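Local coordinates for protein anaerobically-induced outer membrane porin OprE (Pseudomonas aeruginosa, PDB 4FRX) that probably acts as an outer-membrane porin of the OprD family, a beta-barrel channel that lets small solutes cross the outer membrane, at residues S267-Y270 / V274-G277; F246-D251 / S308-L313. One frame throughout, in Å; residues are numbered along the deposited sequence.

How the contacts relate
Contact 1 (267-270 with 274-277) and contact 2 (246-251 with 308-313) are neighbours on the same side of the chain's centre, their own centres about 13 Å apart. Along the chain, the whole of contact 1 falls between the two segments of contact 2, in the excursion that links strand 237-250 to strand 280-292. The two meet directly: Ser267 O lies 2.9 Å from Asp309 N, a probable hydrogen bond, and Tyr270 OH packs 3.3 Å from Ser308 CB. Contact 1 lies at the surface, whereas contact 2 is buried where a loop meets the barrel wall. A bound detergent molecule, C8E, is about 9 Å from the side chain of Phe246.

Contact 1: S267-Y270 / V274-G277; sequences SGYY and VTKG
Tyr270 N donates a hydrogen bond to Val274 O at 2.9 Å, and Gly268 N donates a second, to Thr275 O at 3.1 Å; these two backbone bonds join 267-270 to 274-277. Thr275 O also takes a CA-H...O contact from Ser267 CA at 3.3 Å and a hydrogen bond from a water. The same water is bonded to Ser267 OG at 2.8 Å and weakly accepts from Lys276 NZ. Ser267 and Lys276 are an antiparallel non-hydrogen-bonded pair, and the water links their side chains, weakly on the lysine side.

Among the side chains, the Tyr270 ring does most of the packing. With CG beside its own backbone N (chi1 -56°), the ring leans over the 276-277 backbone. Gly277 CA sits over one face, 3.8 Å from the centroid, in a CH-pi contact, while Val274 O lies at the ring edge. Gly277 has no side chain, which allows this close approach. Tyr270 CB also touches Val274 CG1 at 4.2 Å. The phenol ends reach beyond the two segments: Tyr270 OH bonds to Glu278 O, and Tyr269 OH to Gly273 N. Tyr269 CD1 lies 3.5 Å from Val274 O.

Together these contacts close a small, irregular beta-hairpin whose paired strands, 266-267 and 276-277, are very short, within a long loop of the OprD-family barrel.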
loop_
_atom_site.group_PDB
_atom_site.type_symbol
_atom_site.label_atom_id
_atom_site.label_comp_id
_atom_site.label_asym_id
_atom_site.label_seq_id
_atom_site.Cartn_x
_atom_site.Cartn_y
_atom_site.Cartn_z
ATOM N N SER A 267 0.049 -11.014 -15.253
ATOM C CA SER A 267 -0.866 -10.373 -16.188
ATOM C C SER A 267 -0.127 -9.324 -17.031
ATOM O O SER A 267 0.831 -8.699 -16.581
ATOM C CB SER A 267 -2.023 -9.700 -15.433
ATOM O OG SER A 267 -2.839 -10.669 -14.796
ATOM N N GLY A 268 -0.579 -9.159 -18.265
ATOM C CA GLY A 268 -0.017 -8.201 -19.196
ATOM C C GLY A 268 -0.724 -8.451 -20.519
ATOM O O GLY A 268 -1.813 -9.021 -20.536
ATOM N N TYR A 269 -0.120 -8.031 -21.624
ATOM C CA TYR A 269 -0.662 -8.368 -22.936
ATOM C C TYR A 269 0.479 -8.747 -23.870
ATOM O O TYR A 269 1.428 -7.985 -24.050
ATOM C CB TYR A 269 -1.532 -7.257 -23.536
ATOM C CG TYR A 269 -2.192 -7.774 -24.793
ATOM C CD1 TYR A 269 -3.195 -8.741 -24.712
ATOM C CD2 TYR A 269 -1.766 -7.370 -26.054
ATOM C CE1 TYR A 269 -3.774 -9.266 -25.841
ATOM C CE2 TYR A 269 -2.352 -7.900 -27.201
ATOM C CZ TYR A 269 -3.349 -8.854 -27.075
ATOM O OH TYR A 269 -3.955 -9.405 -28.188
ATOM N N TYR A 270 0.395 -9.937 -24.450
ATOM C CA TYR A 270 1.547 -10.505 -25.148
ATOM C C TYR A 270 1.245 -10.862 -26.578
ATOM O O TYR A 270 1.985 -11.629 -27.190
ATOM C CB TYR A 270 2.061 -11.745 -24.395
ATOM C CG TYR A 270 2.408 -11.434 -22.961
ATOM C CD1 TYR A 270 1.420 -11.410 -21.980
ATOM C CD2 TYR A 270 3.719 -11.120 -22.591
ATOM C CE1 TYR A 270 1.725 -11.105 -20.672
ATOM C CE2 TYR A 270 4.029 -10.805 -21.286
ATOM C CZ TYR A 270 3.032 -10.798 -20.330
ATOM O OH TYR A 270 3.327 -10.504 -19.015
ATOM N N VAL A 274 -3.214 -13.370 -25.714
ATOM C CA VAL A 274 -2.536 -13.910 -24.538
ATOM C C VAL A 274 -2.332 -12.816 -23.472
ATOM O O VAL A 274 -1.723 -11.783 -23.741
ATOM C CB VAL A 274 -1.180 -14.533 -24.904
ATOM C CG1 VAL A 274 -0.450 -15.006 -23.643
ATOM C CG2 VAL A 274 -1.367 -15.683 -25.876
ATOM N N THR A 275 -2.834 -13.063 -22.264
ATOM C CA THR A 275 -2.818 -12.056 -21.196
ATOM C C THR A 275 -1.960 -12.431 -19.982
ATOM O O THR A 275 -2.039 -11.785 -18.943
ATOM C CB THR A 275 -4.248 -11.770 -20.701
ATOM O OG1 THR A 275 -4.807 -12.970 -20.141
ATOM C CG2 THR A 275 -5.126 -11.296 -21.860
ATOM N N LYS A 276 -1.147 -13.475 -20.102
ATOM C CA LYS A 276 -0.273 -13.875 -18.999
ATOM C C LYS A 276 1.091 -14.215 -19.586
ATOM O O LYS A 276 1.174 -14.792 -20.671
ATOM C CB LYS A 276 -0.849 -15.095 -18.259
ATOM C CG LYS A 276 -2.086 -14.792 -17.441
ATOM C CD LYS A 276 -2.600 -16.034 -16.737
ATOM C CE LYS A 276 -3.792 -15.702 -15.841
ATOM N NZ LYS A 276 -4.829 -14.924 -16.569
ATOM N N GLY A 277 2.160 -13.854 -18.892
ATOM C CA GLY A 277 3.483 -14.128 -19.423
ATOM C C GLY A 277 4.626 -13.587 -18.579
ATOM O O GLY A 277 4.535 -13.518 -17.356
HETATM O O HOH W 1 -4.262 -11.707 -16.992
#

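Contact 2: F246-D251 / S308-L313; sequences FDSSSD and SDFPFL
Phe246 and Phe310 form a T-shaped (edge-to-face) pair, with ring planes at 71° and centroids 4.8 Å apart. Phe310 supplies the edge: its CZ stands over the centre of the Phe246 ring, and CE1 comes down 3.5 Å from Phe246 CG, near the root of that ring. Phe310 holds CG anti to its backbone N (chi1 175°), which carries the far end of the ring across to the strand. Phe246 presents the face of its ring to Phe310.

Beside the rings, Ser248 packs on Pro311. The proline ring offers CG and CD to the serine hydroxyl, Ser248 OG being 3.4 Å from Pro311 CG, and Ser248 CB is also 3.5 Å from Pro311 CG, tight for two carbons. The hydroxyl's polar need is met outside the pair, by Gln223 NE2. Gln223 NE2 also bonds to Pro311 O, so one amide bridges strand and loop, while at the start of the loop segment Ser308 OG is hydrogen-bonded to Asp309 O and to Asp280 N.

Strand 237-250 runs between strands 221-234 and 280-292 in the barrel wall. The loop between strands 295-305 and 340-349 folds against it, with Phe310 also touching Gln223 on the first neighbour and Asn281 on the second, while Phe225 of strand 221-234 meets the Phe246 ring.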
loop_
_atom_site.group_PDB
_atom_site.type_symbol
_atom_site.label_atom_id
_atom_site.label_comp_id
_atom_site.label_asym_id
_atom_site.label_seq_id
_atom_site.Cartn_x
_atom_site.Cartn_y
_atom_site.Cartn_z
ATOM N N PHE A 246 10.640 2.809 -12.210
ATOM C CA PHE A 246 10.734 1.394 -11.828
ATOM C C PHE A 246 11.188 0.583 -13.035
ATOM O O PHE A 246 10.679 0.778 -14.133
ATOM C CB PHE A 246 9.365 0.823 -11.444
ATOM C CG PHE A 246 8.850 1.219 -10.081
ATOM C CD1 PHE A 246 9.138 0.445 -8.959
ATOM C CD2 PHE A 246 7.979 2.286 -9.939
ATOM C CE1 PHE A 246 8.611 0.770 -7.707
ATOM C CE2 PHE A 246 7.453 2.618 -8.692
ATOM C CZ PHE A 246 7.767 1.846 -7.575
ATOM N N ASP A 247 12.116 -0.349 -12.853
ATOM C CA ASP A 247 12.383 -1.319 -13.912
ATOM C C ASP A 247 12.079 -2.692 -13.330
ATOM O O ASP A 247 12.685 -3.086 -12.339
ATOM C CB ASP A 247 13.838 -1.284 -14.342
ATOM C CG ASP A 247 14.132 -2.272 -15.450
ATOM O OD1 ASP A 247 13.825 -1.953 -16.608
ATOM O OD2 ASP A 247 14.639 -3.377 -15.158
ATOM N N SER A 248 11.150 -3.418 -13.943
ATOM C CA SER A 248 10.768 -4.738 -13.443
ATOM C C SER A 248 11.047 -5.790 -14.513
ATOM O O SER A 248 10.632 -5.642 -15.668
ATOM C CB SER A 248 9.293 -4.775 -13.104
ATOM O OG SER A 248 8.921 -3.768 -12.177
ATOM N N SER A 249 11.746 -6.850 -14.137
ATOM C CA SER A 249 12.066 -7.904 -15.093
ATOM C C SER A 249 11.882 -9.264 -14.457
ATOM O O SER A 249 11.685 -9.355 -13.244
ATOM C CB SER A 249 13.502 -7.744 -15.600
ATOM O OG SER A 249 14.422 -7.779 -14.528
ATOM N N SER A 250 11.952 -10.317 -15.267
ATOM C CA SER A 250 11.685 -11.663 -14.781
ATOM C C SER A 250 12.791 -12.230 -13.899
ATOM O O SER A 250 13.958 -11.857 -14.023
ATOM C CB SER A 250 11.437 -12.604 -15.949
ATOM O OG SER A 250 12.569 -12.662 -16.802
ATOM N N ASP A 251 12.401 -13.142 -13.017
ATOM C CA ASP A 251 13.337 -13.844 -12.147
ATOM C C ASP A 251 12.936 -15.308 -12.120
ATOM O O ASP A 251 11.748 -15.623 -12.128
ATOM C CB ASP A 251 13.289 -13.278 -10.724
ATOM C CG ASP A 251 14.182 -14.053 -9.754
ATOM O OD1 ASP A 251 15.380 -13.717 -9.660
ATOM O OD2 ASP A 251 13.697 -15.000 -9.092
ATOM N N SER A 308 4.232 -6.574 -19.665
ATOM C CA SER A 308 3.546 -6.994 -18.438
ATOM C C SER A 308 2.976 -5.794 -17.703
ATOM O O SER A 308 3.453 -4.662 -17.876
ATOM C CB SER A 308 4.484 -7.770 -17.512
ATOM O OG SER A 308 5.215 -6.881 -16.674
ATOM N N ASP A 309 1.939 -6.044 -16.910
ATOM C CA ASP A 309 1.467 -5.062 -15.936
ATOM C C ASP A 309 2.601 -4.726 -14.986
ATOM O O ASP A 309 3.614 -5.429 -14.900
ATOM C CB ASP A 309 0.307 -5.610 -15.100
ATOM C CG ASP A 309 -0.945 -5.906 -15.919
ATOM O OD1 ASP A 309 -1.002 -5.630 -17.144
ATOM O OD2 ASP A 309 -1.891 -6.422 -15.302
ATOM N N PHE A 310 2.443 -3.632 -14.270
ATOM C CA PHE A 310 3.392 -3.313 -13.227
ATOM C C PHE A 310 3.252 -4.339 -12.103
ATOM O O PHE A 310 2.156 -4.518 -11.587
ATOM C CB PHE A 310 3.075 -1.941 -12.666
ATOM C CG PHE A 310 3.931 -1.573 -11.493
ATOM C CD1 PHE A 310 5.258 -1.208 -11.677
ATOM C CD2 PHE A 310 3.405 -1.580 -10.205
ATOM C CE1 PHE A 310 6.055 -0.851 -10.598
ATOM C CE2 PHE A 310 4.184 -1.229 -9.123
ATOM C CZ PHE A 310 5.520 -0.859 -9.321
ATOM N N PRO A 311 4.352 -5.024 -11.724
ATOM C CA PRO A 311 4.245 -6.064 -10.689
ATOM C C PRO A 311 4.407 -5.546 -9.251
ATOM O O PRO A 311 5.231 -4.668 -8.967
ATOM C CB PRO A 311 5.400 -7.012 -11.038
ATOM C CG PRO A 311 6.477 -6.068 -11.530
ATOM C CD PRO A 311 5.705 -4.975 -12.308
ATOM N N PHE A 312 3.615 -6.118 -8.347
ATOM C CA PHE A 312 3.649 -5.801 -6.920
ATOM C C PHE A 312 2.983 -6.957 -6.158
ATOM O O PHE A 312 2.151 -7.689 -6.722
ATOM C CB PHE A 312 2.937 -4.475 -6.620
ATOM C CG PHE A 312 1.529 -4.407 -7.142
ATOM C CD1 PHE A 312 1.282 -4.107 -8.478
ATOM C CD2 PHE A 312 0.453 -4.644 -6.302
ATOM C CE1 PHE A 312 -0.019 -4.045 -8.970
ATOM C CE2 PHE A 312 -0.859 -4.581 -6.786
ATOM C CZ PHE A 312 -1.091 -4.272 -8.118
ATOM N N LEU A 313 3.333 -7.103 -4.883
ATOM C CA LEU A 313 2.838 -8.221 -4.074
ATOM C C LEU A 313 1.319 -8.138 -3.928
ATOM O O LEU A 313 0.790 -7.120 -3.516
ATOM C CB LEU A 313 3.494 -8.216 -2.698
ATOM C CG LEU A 313 5.017 -8.348 -2.695
ATOM C CD1 LEU A 313 5.537 -8.459 -1.271
ATOM C CD2 LEU A 313 5.495 -9.528 -3.571
#